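Local coordinates for replication protein A (Methanococcus maripaludis, PDB 3E0E) that probably binds single-stranded DNA through OB-fold domains, of which this chain is one, as a part of a longer archaeal replication protein, at residues L8-V21 / V64-V76. Numbering follows the deposited sequence.
Sequences LMPNLSGTINAEVV and VKKGDIAEVSGYV
V76 and V20 bury the most surface where strands 12-21 and 69-76 pair antiparallel, one near each end. The V76 side chain packs against the type II turn from M9 to L12: its CG1, placed opposite the backbone N by a chi1 of -179°, lies 3.3 Å from M9 O, while CG2 turns to L8 CD2. The turn also grips the V76 backbone, whose N donates to L12 O and whose O accepts from N11 N. Beside it, Y75 runs along N11, with CZ 3.4 Å from N11 CA, and S13 OG meets the ring edge in plane, 3.0 Å from Y75 CD1.

At the other end, V20 crosses V64, CG2 to CG1 at 3.7 Å, and packs against the second type II turn, K65 to D68. V20 N donates to D68 O, and its O takes the N-H of G67. K66 stretches over to V21, its chain bending only at chi4 (56°) to bring NZ 2.7 Å from V21 O; a water links NZ to E19 OE1.

Midway, T15 OG1 donates to S73 OG (2.7 Å) and CG2 rests on E71 CG. A valine here would probably leave S73 OG without the proton it receives from T15. G14 pairs with G74, and I16 lies alongside V72 on the other face of the sheet.

Strand 37-46 pairs with strand 12-29 from E19 and V21 onward, bonding through K45 and F43, and its L44 touches A18 and V20; Y3 of strand 2-3 packs on L8, L12 and I16, and I90 of strand 89-92 covers V64, A70 and V72, within the curled OB-fold sheet.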
loop_
_atom_site.group_PDB
_atom_site.type_symbol
_atom_site.label_atom_id
_atom_site.label_comp_id
_atom_site.label_asym_id
_atom_site.label_seq_id
_atom_site.Cartn_x
_atom_site.Cartn_y
_atom_site.Cartn_z
ATOM N N LEU A 8 -11.261 1.453 -7.226
ATOM C CA LEU A 8 -10.344 0.410 -7.673
ATOM C C LEU A 8 -11.055 -0.832 -8.207
ATOM O O LEU A 8 -12.130 -1.199 -7.732
ATOM C CB LEU A 8 -9.408 0.012 -6.531
ATOM C CG LEU A 8 -8.516 1.136 -5.997
ATOM C CD1 LEU A 8 -7.707 0.613 -4.822
ATOM C CD2 LEU A 8 -7.603 1.651 -7.103
HETATM N N MSE A 9 -10.441 -1.460 -9.205
HETATM C CA MSE A 9 -10.964 -2.673 -9.827
HETATM C C MSE A 9 -9.807 -3.652 -10.004
HETATM O O MSE A 9 -8.646 -3.250 -10.056
HETATM C CB MSE A 9 -11.561 -2.372 -11.207
HETATM C CG MSE A 9 -12.649 -1.318 -11.233
HETATM SE SE MSE A 9 -13.317 -1.119 -12.904
HETATM C CE MSE A 9 -14.834 -2.067 -12.767
ATOM N N PRO A 10 -10.109 -4.954 -10.097
ATOM C CA PRO A 10 -9.061 -5.962 -10.276
ATOM C C PRO A 10 -8.354 -5.761 -11.617
ATOM O O PRO A 10 -8.969 -5.317 -12.587
ATOM C CB PRO A 10 -9.838 -7.276 -10.236
ATOM C CG PRO A 10 -11.019 -6.948 -9.365
ATOM C CD PRO A 10 -11.418 -5.592 -9.880
ATOM N N ASN A 11 -7.066 -6.087 -11.662
ATOM C CA ASN A 11 -6.266 -5.955 -12.877
ATOM C C ASN A 11 -6.111 -4.500 -13.305
ATOM O O ASN A 11 -5.834 -4.202 -14.467
ATOM C CB ASN A 11 -6.888 -6.777 -14.009
ATOM C CG ASN A 11 -7.011 -8.251 -13.656
ATOM O OD1 ASN A 11 -6.018 -8.919 -13.367
ATOM N ND2 ASN A 11 -8.235 -8.765 -13.683
ATOM N N LEU A 12 -6.291 -3.598 -12.350
ATOM C CA LEU A 12 -6.160 -2.173 -12.598
ATOM C C LEU A 12 -4.868 -1.680 -11.973
ATOM O O LEU A 12 -4.491 -2.116 -10.887
ATOM C CB LEU A 12 -7.328 -1.414 -11.969
ATOM C CG LEU A 12 -7.146 0.100 -11.839
ATOM C CD1 LEU A 12 -7.379 0.764 -13.187
ATOM C CD2 LEU A 12 -8.120 0.641 -10.805
ATOM N N SER A 13 -4.187 -0.777 -12.664
ATOM C CA SER A 13 -2.962 -0.200 -12.138
ATOM C C SER A 13 -3.212 1.286 -11.959
ATOM O O SER A 13 -3.608 1.974 -12.895
ATOM C CB SER A 13 -1.797 -0.436 -13.098
ATOM O OG SER A 13 -1.399 -1.797 -13.059
ATOM N N GLY A 14 -2.990 1.778 -10.748
ATOM C CA GLY A 14 -3.222 3.182 -10.495
ATOM C C GLY A 14 -2.562 3.661 -9.225
ATOM O O GLY A 14 -1.762 2.950 -8.612
ATOM N N THR A 15 -2.921 4.872 -8.820
ATOM C CA THR A 15 -2.352 5.478 -7.633
ATOM C C THR A 15 -3.470 5.942 -6.715
ATOM O O THR A 15 -4.499 6.425 -7.179
ATOM C CB THR A 15 -1.492 6.705 -8.012
ATOM O OG1 THR A 15 -0.483 6.314 -8.950
ATOM C CG2 THR A 15 -0.828 7.296 -6.783
ATOM N N ILE A 16 -3.267 5.777 -5.414
ATOM C CA ILE A 16 -4.236 6.232 -4.425
ATOM C C ILE A 16 -3.459 7.004 -3.371
ATOM O O ILE A 16 -2.285 6.718 -3.131
ATOM C CB ILE A 16 -4.977 5.065 -3.712
ATOM C CG1 ILE A 16 -3.972 4.133 -3.022
ATOM C CG2 ILE A 16 -5.856 4.320 -4.706
ATOM C CD1 ILE A 16 -4.627 3.091 -2.132
ATOM N N ASN A 17 -4.104 7.997 -2.766
ATOM C CA ASN A 17 -3.483 8.783 -1.707
ATOM C C ASN A 17 -4.265 8.339 -0.490
ATOM O O ASN A 17 -5.442 8.669 -0.347
ATOM C CB ASN A 17 -3.673 10.284 -1.951
ATOM C CG ASN A 17 -3.034 10.739 -3.239
ATOM O OD1 ASN A 17 -2.099 10.109 -3.735
ATOM N ND2 ASN A 17 -3.522 11.846 -3.787
ATOM N N ALA A 18 -3.614 7.582 0.384
ATOM C CA ALA A 18 -4.306 7.039 1.536
ATOM C C ALA A 18 -3.532 7.034 2.838
ATOM O O ALA A 18 -2.308 7.043 2.860
ATOM C CB ALA A 18 -4.761 5.620 1.215
ATOM N N GLU A 19 -4.290 6.996 3.928
ATOM C CA GLU A 19 -3.748 6.958 5.274
ATOM C C GLU A 19 -3.320 5.538 5.631
ATOM O O GLU A 19 -4.033 4.575 5.349
ATOM C CB GLU A 19 -4.822 7.425 6.265
ATOM C CG GLU A 19 -4.525 7.090 7.716
ATOM C CD GLU A 19 -5.711 7.338 8.629
ATOM O OE1 GLU A 19 -5.604 7.020 9.831
ATOM O OE2 GLU A 19 -6.749 7.844 8.152
ATOM N N VAL A 20 -2.152 5.413 6.248
ATOM C CA VAL A 20 -1.668 4.112 6.681
ATOM C C VAL A 20 -2.328 3.887 8.045
ATOM O O VAL A 20 -1.982 4.534 9.028
ATOM C CB VAL A 20 -0.128 4.107 6.823
ATOM C CG1 VAL A 20 0.339 2.754 7.352
ATOM C CG2 VAL A 20 0.517 4.404 5.467
ATOM N N VAL A 21 -3.309 2.990 8.079
ATOM C CA VAL A 21 -4.037 2.683 9.308
ATOM C C VAL A 21 -3.264 1.667 10.131
ATOM O O VAL A 21 -3.340 1.645 11.363
ATOM C CB VAL A 21 -5.423 2.104 8.989
ATOM C CG1 VAL A 21 -6.158 1.761 10.283
ATOM C CG2 VAL A 21 -6.218 3.101 8.162
ATOM N N VAL A 64 7.647 3.869 6.760
ATOM C CA VAL A 64 6.247 4.271 6.797
ATOM C C VAL A 64 5.748 4.083 8.220
ATOM O O VAL A 64 6.108 3.112 8.886
ATOM C CB VAL A 64 5.388 3.419 5.833
ATOM C CG1 VAL A 64 3.962 3.298 6.356
ATOM C CG2 VAL A 64 5.370 4.064 4.464
ATOM N N LYS A 65 4.920 5.012 8.682
ATOM C CA LYS A 65 4.396 4.952 10.038
ATOM C C LYS A 65 2.881 5.087 10.014
ATOM O O LYS A 65 2.315 5.654 9.078
ATOM C CB LYS A 65 5.008 6.087 10.863
ATOM C CG LYS A 65 6.530 6.170 10.724
ATOM C CD LYS A 65 7.074 7.558 11.035
ATOM C CE LYS A 65 8.519 7.696 10.555
ATOM N NZ LYS A 65 9.062 9.077 10.720
ATOM N N LYS A 66 2.225 4.548 11.034
ATOM C CA LYS A 66 0.777 4.649 11.122
ATOM C C LYS A 66 0.444 6.131 11.194
ATOM O O LYS A 66 1.095 6.887 11.913
ATOM C CB LYS A 66 0.259 3.938 12.372
ATOM C CG LYS A 66 -1.218 4.182 12.654
ATOM C CD LYS A 66 -1.679 3.422 13.887
ATOM C CE LYS A 66 -3.108 3.790 14.262
ATOM N NZ LYS A 66 -4.073 3.575 13.143
ATOM N N GLY A 67 -0.564 6.544 10.437
ATOM C CA GLY A 67 -0.944 7.943 10.430
ATOM C C GLY A 67 -0.409 8.680 9.216
ATOM O O GLY A 67 -0.945 9.727 8.831
ATOM N N ASP A 68 0.652 8.152 8.611
ATOM C CA ASP A 68 1.217 8.783 7.423
ATOM C C ASP A 68 0.210 8.712 6.289
ATOM O O ASP A 68 -0.551 7.745 6.180
ATOM C CB ASP A 68 2.489 8.070 6.941
ATOM C CG ASP A 68 3.695 8.338 7.815
ATOM O OD1 ASP A 68 3.669 9.304 8.605
ATOM O OD2 ASP A 68 4.684 7.583 7.687
ATOM N N ILE A 69 0.209 9.741 5.449
ATOM C CA ILE A 69 -0.658 9.762 4.282
ATOM C C ILE A 69 0.318 9.510 3.142
ATOM O O ILE A 69 1.251 10.283 2.916
ATOM C CB ILE A 69 -1.362 11.117 4.111
ATOM C CG1 ILE A 69 -2.181 11.421 5.368
ATOM C CG2 ILE A 69 -2.274 11.073 2.889
ATOM C CD1 ILE A 69 -2.925 12.725 5.331
ATOM N N ALA A 70 0.111 8.409 2.433
ATOM C CA ALA A 70 1.022 8.042 1.371
ATOM C C ALA A 70 0.423 7.976 -0.018
ATOM O O ALA A 70 -0.773 7.734 -0.188
ATOM C CB ALA A 70 1.667 6.700 1.714
ATOM N N GLU A 71 1.283 8.206 -1.007
ATOM C CA GLU A 71 0.902 8.113 -2.406
ATOM C C GLU A 71 1.374 6.720 -2.778
ATOM O O GLU A 71 2.574 6.457 -2.833
ATOM C CB GLU A 71 1.642 9.150 -3.244
ATOM C CG GLU A 71 1.147 9.205 -4.676
ATOM C CD GLU A 71 1.777 10.331 -5.468
ATOM O OE1 GLU A 71 1.312 10.592 -6.597
ATOM O OE2 GLU A 71 2.735 10.952 -4.962
ATOM N N VAL A 72 0.424 5.826 -3.017
ATOM C CA VAL A 72 0.733 4.443 -3.342
ATOM C C VAL A 72 0.327 4.098 -4.763
ATOM O O VAL A 72 -0.843 4.184 -5.108
ATOM C CB VAL A 72 -0.011 3.482 -2.387
ATOM C CG1 VAL A 72 0.346 2.055 -2.714
ATOM C CG2 VAL A 72 0.334 3.804 -0.938
ATOM N N SER A 73 1.296 3.699 -5.579
ATOM C CA SER A 73 1.027 3.327 -6.962
ATOM C C SER A 73 1.251 1.831 -7.093
ATOM O O SER A 73 2.245 1.311 -6.603
ATOM C CB SER A 73 1.971 4.070 -7.906
ATOM O OG SER A 73 1.826 5.470 -7.766
ATOM N N GLY A 74 0.331 1.138 -7.749
ATOM C CA GLY A 74 0.501 -0.291 -7.885
ATOM C C GLY A 74 -0.567 -0.977 -8.703
ATOM O O GLY A 74 -1.379 -0.325 -9.358
ATOM N N TYR A 75 -0.557 -2.304 -8.638
ATOM C CA TYR A 75 -1.484 -3.150 -9.377
ATOM C C TYR A 75 -2.501 -3.735 -8.409
ATOM O O TYR A 75 -2.134 -4.279 -7.372
ATOM C CB TYR A 75 -0.704 -4.279 -10.047
ATOM C CG TYR A 75 -1.508 -5.114 -11.006
ATOM C CD1 TYR A 75 -1.804 -4.647 -12.283
ATOM C CD2 TYR A 75 -1.967 -6.379 -10.643
ATOM C CE1 TYR A 75 -2.532 -5.418 -13.179
ATOM C CE2 TYR A 75 -2.699 -7.161 -11.531
ATOM C CZ TYR A 75 -2.974 -6.672 -12.797
ATOM O OH TYR A 75 -3.683 -7.444 -13.686
ATOM N N VAL A 76 -3.778 -3.628 -8.758
ATOM C CA VAL A 76 -4.855 -4.127 -7.913
ATOM C C VAL A 76 -5.233 -5.545 -8.313
ATOM O O VAL A 76 -5.430 -5.826 -9.491
ATOM C CB VAL A 76 -6.090 -3.215 -8.039
ATOM C CG1 VAL A 76 -7.212 -3.702 -7.137
ATOM C CG2 VAL A 76 -5.703 -1.787 -7.692
HETATM O O HOH W 1 -3.888 5.834 11.344
#